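Local coordinates for protein branched-chain phosphotransacylase (Enterococcus faecalis, PDB 1YCO) that probably transfers acyl groups, most likely branched-chain ones, between phosphate and coenzyme A, at residues H148-L153 / D212-V217; T184-L189 / K203-P208. All blocks are in the same frame, centred on the assembly; numbering follows the deposited sequence.

In the fold
Both contacts belong to the edge region of the mixed sheet, their centres about 10 Å apart. Contact 1 joins strands 150-154 and 215-217 inside it; contact 2 lays the loop 203-208 over the outermost strand 184-189. Strand 150-154 is the shared piece: Ile-151 N lies 2.7 Å from Thr-184 O and Ile-151 O 2.9 Å from Phe-186 N, probable hydrogen bonds of a parallel pair joined by helix 165-177 in a beta-alpha-beta crossover. Along the chain, contact 2 is nested within the loop that contact 1 closes. Contact 1 is buried and contact 2 superficial, their centres about 15 and 24 Å from the chain's centre.

Contact 1: H148-L153 / D212-V217; sequences HPKIAL and DADILV
Ala-152 is gripped at both ends by the neighbouring parallel strand: its N donates to Ile-215 O (3.0 Å) and its O accepts from Val-217 N (2.9 Å). This buried part combines backbone bonds with apolar packing on the face carrying Ile-151, Leu-153, Ile-215 and Val-217. There the CG2 branch of Ile-151 meets CG2 of Val-217 at 3.6 Å, while Leu-153 runs alongside Val-217 with CD2 against CB (3.8 Å). Ile-151 and Ile-215 also lie side by side, pointing the same way.

Toward the strand starts, polar groups take over. Lys-150 O accepts from Asp-214 N (2.8 Å) and Ile-215 N (2.9 Å). Ile-215 N lies nearly in line with the C=O bond (170°), Asp-214 N well off that line (134°) and tilted from the carbonyl plane; both bonds are bent at the hydrogen. The Asp-214 carboxylate answers in reverse, its OD2 taking Lys-150 N through the anti lone pair at 2.8 Å, in a nearly straight bond. Nearer solvent, the Lys-150 chain, extended beyond CG, carries NZ to the syn side of Asp-212 OD2 in a 2.7 Å salt bridge.

The setting is an alpha/beta sheet with helices on both faces: 191-195 packs on Ala-152 and Leu-216, 127-143 on Ile-151, Ile-215 and Val-217. Strands 184-189 and 113-117 flank the pair.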
ATOM      1  N   HIS A 148      -3.176 -15.235  21.855  1.00 50.52           N
ATOM      2  CA  HIS A 148      -1.846 -15.327  21.246  1.00 47.13           C
ATOM      3  C   HIS A 148      -1.848 -14.875  19.782  1.00 43.26           C
ATOM      4  O   HIS A 148      -1.686 -15.683  18.871  1.00 42.16           O
ATOM      5  CB  HIS A 148      -1.330 -16.769  21.324  1.00 50.53           C
ATOM      6  CG  HIS A 148       0.154 -16.884  21.142  1.00 53.77           C
ATOM      7  ND1 HIS A 148       1.052 -16.533  22.128  1.00 54.47           N
ATOM      8  CD2 HIS A 148       0.897 -17.254  20.071  1.00 54.31           C
ATOM      9  CE1 HIS A 148       2.284 -16.681  21.672  1.00 54.44           C
ATOM     10  NE2 HIS A 148       2.217 -17.117  20.428  1.00 55.92           N
ATOM     11  N   PRO A 149      -2.014 -13.567  19.541  1.00 40.04           N
ATOM     12  CA  PRO A 149      -2.040 -12.998  18.188  1.00 37.05           C
ATOM     13  C   PRO A 149      -0.749 -13.072  17.375  1.00 35.35           C
ATOM     14  O   PRO A 149       0.347 -12.889  17.903  1.00 36.42           O
ATOM     15  CB  PRO A 149      -2.455 -11.555  18.440  1.00 38.05           C
ATOM     16  CG  PRO A 149      -1.834 -11.271  19.770  1.00 39.44           C
ATOM     17  CD  PRO A 149      -2.203 -12.509  20.549  1.00 39.75           C
ATOM     18  N   LYS A 150      -0.892 -13.337  16.083  1.00 31.74           N
ATOM     19  CA  LYS A 150       0.254 -13.386  15.198  1.00 30.06           C
ATOM     20  C   LYS A 150       0.466 -11.973  14.665  1.00 29.73           C
ATOM     21  O   LYS A 150      -0.447 -11.345  14.114  1.00 27.47           O
ATOM     22  CB  LYS A 150       0.021 -14.387  14.061  1.00 31.90           C
ATOM     23  CG  LYS A 150      -0.135 -15.817  14.575  1.00 33.43           C
ATOM     24  CD  LYS A 150      -0.132 -16.857  13.486  1.00 37.43           C
ATOM     25  CE  LYS A 150      -0.443 -18.243  14.071  1.00 40.94           C
ATOM     26  NZ  LYS A 150      -0.069 -19.375  13.157  1.00 42.54           N
ATOM     27  N   ILE A 151       1.684 -11.476  14.865  1.00 28.19           N
ATOM     28  CA  ILE A 151       2.064 -10.131  14.462  1.00 25.76           C
ATOM     29  C   ILE A 151       3.177 -10.169  13.430  1.00 27.34           C
ATOM     30  O   ILE A 151       4.333 -10.498  13.721  1.00 28.59           O
ATOM     31  CB  ILE A 151       2.505  -9.315  15.691  1.00 26.24           C
ATOM     32  CG1 ILE A 151       1.397  -9.419  16.759  1.00 26.43           C
ATOM     33  CG2 ILE A 151       2.761  -7.867  15.305  1.00 21.63           C
ATOM     34  CD1 ILE A 151       1.716  -8.740  18.078  1.00 31.48           C
ATOM     35  N   ALA A 152       2.793  -9.823  12.214  1.00 25.82           N
ATOM     36  CA  ALA A 152       3.688  -9.797  11.090  1.00 27.33           C
ATOM     37  C   ALA A 152       4.252  -8.405  10.844  1.00 27.16           C
ATOM     38  O   ALA A 152       3.510  -7.422  10.722  1.00 26.07           O
ATOM     39  CB  ALA A 152       2.955 -10.293   9.841  1.00 28.54           C
ATOM     40  N   LEU A 153       5.577  -8.343  10.787  1.00 26.38           N
ATOM     41  CA  LEU A 153       6.295  -7.106  10.523  1.00 28.35           C
ATOM     42  C   LEU A 153       6.520  -7.093   9.018  1.00 27.87           C
ATOM     43  O   LEU A 153       7.381  -7.797   8.493  1.00 28.25           O
ATOM     44  CB  LEU A 153       7.624  -7.112  11.272  1.00 28.24           C
ATOM     45  CG  LEU A 153       7.428  -7.377  12.766  1.00 29.18           C
ATOM     46  CD1 LEU A 153       8.774  -7.360  13.483  1.00 29.18           C
ATOM     47  CD2 LEU A 153       6.502  -6.300  13.344  1.00 29.26           C
ATOM     48  N   ASP A 212      -1.631 -16.372   7.895  1.00 30.04           N
ATOM     49  CA  ASP A 212      -2.670 -16.319   8.915  1.00 29.11           C
ATOM     50  C   ASP A 212      -2.390 -15.309  10.031  1.00 28.30           C
ATOM     51  O   ASP A 212      -2.739 -15.560  11.176  1.00 31.17           O
ATOM     52  CB  ASP A 212      -2.890 -17.720   9.519  1.00 33.21           C
ATOM     53  CG  ASP A 212      -1.702 -18.205  10.357  1.00 42.02           C
ATOM     54  OD1 ASP A 212      -0.579 -17.667  10.192  1.00 44.99           O
ATOM     55  OD2 ASP A 212      -1.884 -19.142  11.174  1.00 45.26           O
ATOM     56  N   ALA A 213      -1.782 -14.169   9.701  1.00 27.78           N
ATOM     57  CA  ALA A 213      -1.464 -13.146  10.699  1.00 26.32           C
ATOM     58  C   ALA A 213      -2.704 -12.440  11.227  1.00 27.13           C
ATOM     59  O   ALA A 213      -3.666 -12.220  10.494  1.00 28.22           O
ATOM     60  CB  ALA A 213      -0.513 -12.123  10.113  1.00 25.99           C
ATOM     61  N   ASP A 214      -2.673 -12.070  12.501  1.00 27.57           N
ATOM     62  CA  ASP A 214      -3.808 -11.389  13.117  1.00 29.96           C
ATOM     63  C   ASP A 214      -3.643  -9.873  13.126  1.00 29.23           C
ATOM     64  O   ASP A 214      -4.615  -9.117  13.207  1.00 30.11           O
ATOM     65  CB  ASP A 214      -3.996 -11.907  14.534  1.00 33.72           C
ATOM     66  CG  ASP A 214      -4.271 -13.384  14.559  1.00 39.47           C
ATOM     67  OD1 ASP A 214      -5.320 -13.786  14.019  1.00 43.17           O
ATOM     68  OD2 ASP A 214      -3.441 -14.142  15.105  1.00 43.01           O
ATOM     69  N   ILE A 215      -2.395  -9.444  13.051  1.00 28.16           N
ATOM     70  CA  ILE A 215      -2.074  -8.039  13.051  1.00 25.82           C
ATOM     71  C   ILE A 215      -0.960  -7.795  12.057  1.00 24.14           C
ATOM     72  O   ILE A 215       0.043  -8.518  12.024  1.00 23.66           O
ATOM     73  CB  ILE A 215      -1.568  -7.576  14.428  1.00 26.72           C
ATOM     74  CG1 ILE A 215      -2.632  -7.837  15.490  1.00 26.86           C
ATOM     75  CG2 ILE A 215      -1.178  -6.090  14.367  1.00 23.17           C
ATOM     76  CD1 ILE A 215      -2.181  -7.529  16.893  1.00 28.52           C
ATOM     77  N   LEU A 216      -1.127  -6.764  11.247  1.00 21.17           N
ATOM     78  CA  LEU A 216      -0.102  -6.421  10.285  1.00 19.60           C
ATOM     79  C   LEU A 216       0.494  -5.113  10.789  1.00 17.94           C
ATOM     80  O   LEU A 216      -0.236  -4.220  11.191  1.00 17.93           O
ATOM     81  CB  LEU A 216      -0.714  -6.231   8.899  1.00 19.97           C
ATOM     82  CG  LEU A 216      -1.505  -7.386   8.266  1.00 22.81           C
ATOM     83  CD1 LEU A 216      -2.045  -6.953   6.899  1.00 18.87           C
ATOM     84  CD2 LEU A 216      -0.614  -8.616   8.117  1.00 21.98           C
ATOM     85  N   VAL A 217       1.819  -5.038  10.803  1.00 19.00           N
ATOM     86  CA  VAL A 217       2.545  -3.847  11.230  1.00 21.96           C
ATOM     87  C   VAL A 217       3.400  -3.332  10.053  1.00 20.17           C
ATOM     88  O   VAL A 217       4.297  -4.026   9.559  1.00 21.56           O
ATOM     89  CB  VAL A 217       3.477  -4.147  12.437  1.00 19.64           C
ATOM     90  CG1 VAL A 217       4.162  -2.869  12.915  1.00 20.69           C
ATOM     91  CG2 VAL A 217       2.685  -4.759  13.563  1.00 21.04           C
TER

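Contact 2: T184-L189 / K203-P208; sequences TVFGPL and KRYSGP
Tyr-205 OH is the polar atom on which this contact converges, and the hydroxyl oxygen is packed against carbon: Phe-186 CE2 approaches it to 3.3 Å and Leu-189 CD2 to 3.8 Å. No hydrogen bond joins the two segments. The Phe-186 and Tyr-205 side chains reach toward each other tip to tip, so the two rings are not stacked. In both residues CG is anti to the backbone N (chi1 -177° in Phe-186, 173° in Tyr-205), which starts each ring out toward the opposite segment. Leu-189 crosses the tyrosine more obliquely and sets CD2 3.9 Å from Tyr-205 CZ, at the hydroxyl-bearing end of the ring.

Pro-208 makes the second part of the contact. Its CD sits over one face of the Phe-186 ring, 4.1 Å from the centroid and only 11° off the normal, a clear CH-pi contact; Pro-208 CG leans toward the Phe-186 CD1 side. The proline ring also touches Thr-184, whose methyl CG2, anti to the backbone N, meets Pro-208 CB at 3.7 Å. Thr-184 thereby gives its carbon branch to the loop, while OG1 is hydrogen-bonded to His-148 NE2. Phe-186 is thus met by proline carbons over a face and by the tyrosine hydroxyl beside CE2.

The loop enters from helix 197-202, whose end is closed by a Schellman motif at Arg-204, and leads on toward strand 215-217. Ile-209, just beyond it, touches both Phe-186 and Leu-189. Past Phe-186 the chain turns a corner at Pro-188, which follows a cis peptide bond. Helix 165-177 packs against Val-185, Phe-186 and Pro-188, and strand 150-154 lies next to 184-189 in the sheet.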
ATOM      1  N   THR A 184       3.176 -14.073  18.846  1.00 38.56           N
ATOM      2  CA  THR A 184       4.190 -14.446  17.883  1.00 37.68           C
ATOM      3  C   THR A 184       4.439 -13.250  16.963  1.00 36.62           C
ATOM      4  O   THR A 184       3.583 -12.891  16.159  1.00 36.89           O
ATOM      5  CB  THR A 184       3.750 -15.656  17.033  1.00 37.89           C
ATOM      6  OG1 THR A 184       3.514 -16.782  17.888  1.00 38.89           O
ATOM      7  CG2 THR A 184       4.833 -16.015  16.030  1.00 36.40           C
ATOM      8  N   VAL A 185       5.606 -12.627  17.105  1.00 35.86           N
ATOM      9  CA  VAL A 185       5.987 -11.478  16.290  1.00 35.96           C
ATOM     10  C   VAL A 185       7.107 -11.895  15.335  1.00 35.75           C
ATOM     11  O   VAL A 185       8.159 -12.359  15.780  1.00 36.99           O
ATOM     12  CB  VAL A 185       6.498 -10.306  17.174  1.00 35.07           C
ATOM     13  CG1 VAL A 185       6.711  -9.066  16.329  1.00 35.53           C
ATOM     14  CG2 VAL A 185       5.502 -10.010  18.291  1.00 36.25           C
ATOM     15  N   PHE A 186       6.881 -11.738  14.028  1.00 35.16           N
ATOM     16  CA  PHE A 186       7.888 -12.102  13.020  1.00 32.87           C
ATOM     17  C   PHE A 186       7.928 -11.238  11.754  1.00 31.17           C
ATOM     18  O   PHE A 186       6.896 -10.835  11.225  1.00 31.19           O
ATOM     19  CB  PHE A 186       7.717 -13.555  12.570  1.00 32.07           C
ATOM     20  CG  PHE A 186       8.778 -14.006  11.597  1.00 33.61           C
ATOM     21  CD1 PHE A 186      10.066 -14.301  12.047  1.00 34.78           C
ATOM     22  CD2 PHE A 186       8.519 -14.075  10.239  1.00 34.72           C
ATOM     23  CE1 PHE A 186      11.080 -14.651  11.164  1.00 33.51           C
ATOM     24  CE2 PHE A 186       9.527 -14.425   9.346  1.00 36.88           C
ATOM     25  CZ  PHE A 186      10.813 -14.713   9.819  1.00 37.35           C
ATOM     26  N   GLY A 187       9.141 -11.010  11.268  1.00 29.82           N
ATOM     27  CA  GLY A 187       9.374 -10.236  10.065  1.00 29.86           C
ATOM     28  C   GLY A 187      10.855 -10.389   9.728  1.00 31.23           C
ATOM     29  O   GLY A 187      11.623 -10.844  10.572  1.00 32.82           O
ATOM     30  N   PRO A 188      11.299 -10.019   8.523  1.00 31.02           N
ATOM     31  CA  PRO A 188      10.514  -9.452   7.424  1.00 31.89           C
ATOM     32  C   PRO A 188       9.529 -10.445   6.793  1.00 32.77           C
ATOM     33  O   PRO A 188       9.839 -11.618   6.608  1.00 32.98           O
ATOM     34  CB  PRO A 188      11.579  -9.028   6.402  1.00 31.32           C
ATOM     35  CG  PRO A 188      12.865  -9.055   7.138  1.00 33.89           C
ATOM     36  CD  PRO A 188      12.706 -10.164   8.130  1.00 30.63           C
ATOM     37  N   LEU A 189       8.345  -9.957   6.456  1.00 34.15           N
ATOM     38  CA  LEU A 189       7.344 -10.782   5.810  1.00 31.98           C
ATOM     39  C   LEU A 189       6.656  -9.894   4.794  1.00 31.27           C
ATOM     40  O   LEU A 189       6.428  -8.712   5.044  1.00 29.29           O
ATOM     41  CB  LEU A 189       6.290 -11.299   6.790  1.00 34.54           C
ATOM     42  CG  LEU A 189       6.352 -12.725   7.321  1.00 36.75           C
ATOM     43  CD1 LEU A 189       5.007 -13.055   7.958  1.00 36.39           C
ATOM     44  CD2 LEU A 189       6.646 -13.726   6.193  1.00 38.56           C
ATOM     45  N   LYS A 203       4.491 -20.660  -2.646  1.00 55.47           N
ATOM     46  CA  LYS A 203       5.937 -20.465  -2.589  1.00 55.56           C
ATOM     47  C   LYS A 203       6.598 -21.446  -1.634  1.00 55.52           C
ATOM     48  O   LYS A 203       7.802 -21.369  -1.395  1.00 56.00           O
ATOM     49  CB  LYS A 203       6.274 -19.033  -2.168  1.00 56.21           C
ATOM     50  CG  LYS A 203       5.875 -17.977  -3.175  1.00 57.72           C
ATOM     51  CD  LYS A 203       6.258 -16.576  -2.704  1.00 59.34           C
ATOM     52  CE  LYS A 203       7.783 -16.367  -2.639  1.00 59.87           C
ATOM     53  NZ  LYS A 203       8.471 -17.089  -1.509  1.00 58.70           N
ATOM     54  N   ARG A 204       5.803 -22.368  -1.092  1.00 55.17           N
ATOM     55  CA  ARG A 204       6.304 -23.377  -0.158  1.00 54.50           C
ATOM     56  C   ARG A 204       7.089 -22.742   0.986  1.00 53.50           C
ATOM     57  O   ARG A 204       8.089 -23.294   1.441  1.00 54.75           O
ATOM     58  CB  ARG A 204       7.207 -24.370  -0.889  1.00 55.03           C
ATOM     59  CG  ARG A 204       6.520 -25.139  -1.988  1.00 56.11           C
ATOM     60  CD  ARG A 204       7.525 -25.986  -2.728  1.00 56.41           C
ATOM     61  NE  ARG A 204       6.898 -26.836  -3.738  1.00 55.36           N
ATOM     62  CZ  ARG A 204       7.579 -27.599  -4.583  1.00 55.63           C
ATOM     63  NH1 ARG A 204       8.907 -27.618  -4.541  1.00 56.49           N
ATOM     64  NH2 ARG A 204       6.934 -28.341  -5.466  1.00 55.50           N
ATOM     65  N   TYR A 205       6.637 -21.575   1.435  1.00 51.60           N
ATOM     66  CA  TYR A 205       7.289 -20.862   2.522  1.00 47.23           C
ATOM     67  C   TYR A 205       6.979 -21.563   3.844  1.00 47.14           C
ATOM     68  O   TYR A 205       5.953 -22.238   3.985  1.00 46.89           O
ATOM     69  CB  TYR A 205       6.784 -19.412   2.568  1.00 44.12           C
ATOM     70  CG  TYR A 205       7.267 -18.633   3.768  1.00 38.18           C
ATOM     71  CD1 TYR A 205       8.523 -18.036   3.783  1.00 35.87           C
ATOM     72  CD2 TYR A 205       6.489 -18.555   4.924  1.00 35.97           C
ATOM     73  CE1 TYR A 205       8.999 -17.384   4.924  1.00 35.29           C
ATOM     74  CE2 TYR A 205       6.955 -17.907   6.068  1.00 35.28           C
ATOM     75  CZ  TYR A 205       8.219 -17.328   6.062  1.00 34.64           C
ATOM     76  OH  TYR A 205       8.705 -16.741   7.210  1.00 35.39           O
ATOM     77  N   SER A 206       7.883 -21.411   4.806  1.00 46.03           N
ATOM     78  CA  SER A 206       7.716 -21.995   6.129  1.00 45.23           C
ATOM     79  C   SER A 206       8.242 -20.977   7.146  1.00 43.18           C
ATOM     80  O   SER A 206       9.346 -20.462   6.991  1.00 43.09           O
ATOM     81  CB  SER A 206       8.506 -23.306   6.229  1.00 48.48           C
ATOM     82  OG  SER A 206       8.208 -24.003   7.438  1.00 51.00           O
ATOM     83  N   GLY A 207       7.449 -20.681   8.170  1.00 41.53           N
ATOM     84  CA  GLY A 207       7.861 -19.715   9.175  1.00 40.01           C
ATOM     85  C   GLY A 207       6.846 -19.659  10.302  1.00 38.52           C
ATOM     86  O   GLY A 207       5.855 -20.388  10.248  1.00 37.61           O
ATOM     87  N   PRO A 208       7.056 -18.822  11.338  1.00 37.05           N
ATOM     88  CA  PRO A 208       6.136 -18.694  12.477  1.00 36.85           C
ATOM     89  C   PRO A 208       4.762 -18.201  12.044  1.00 35.63           C
ATOM     90  O   PRO A 208       3.753 -18.482  12.693  1.00 35.07           O
ATOM     91  CB  PRO A 208       6.836 -17.685  13.386  1.00 37.82           C
ATOM     92  CG  PRO A 208       8.274 -17.880  13.065  1.00 39.77           C
ATOM     93  CD  PRO A 208       8.263 -18.016  11.562  1.00 38.16           C
TER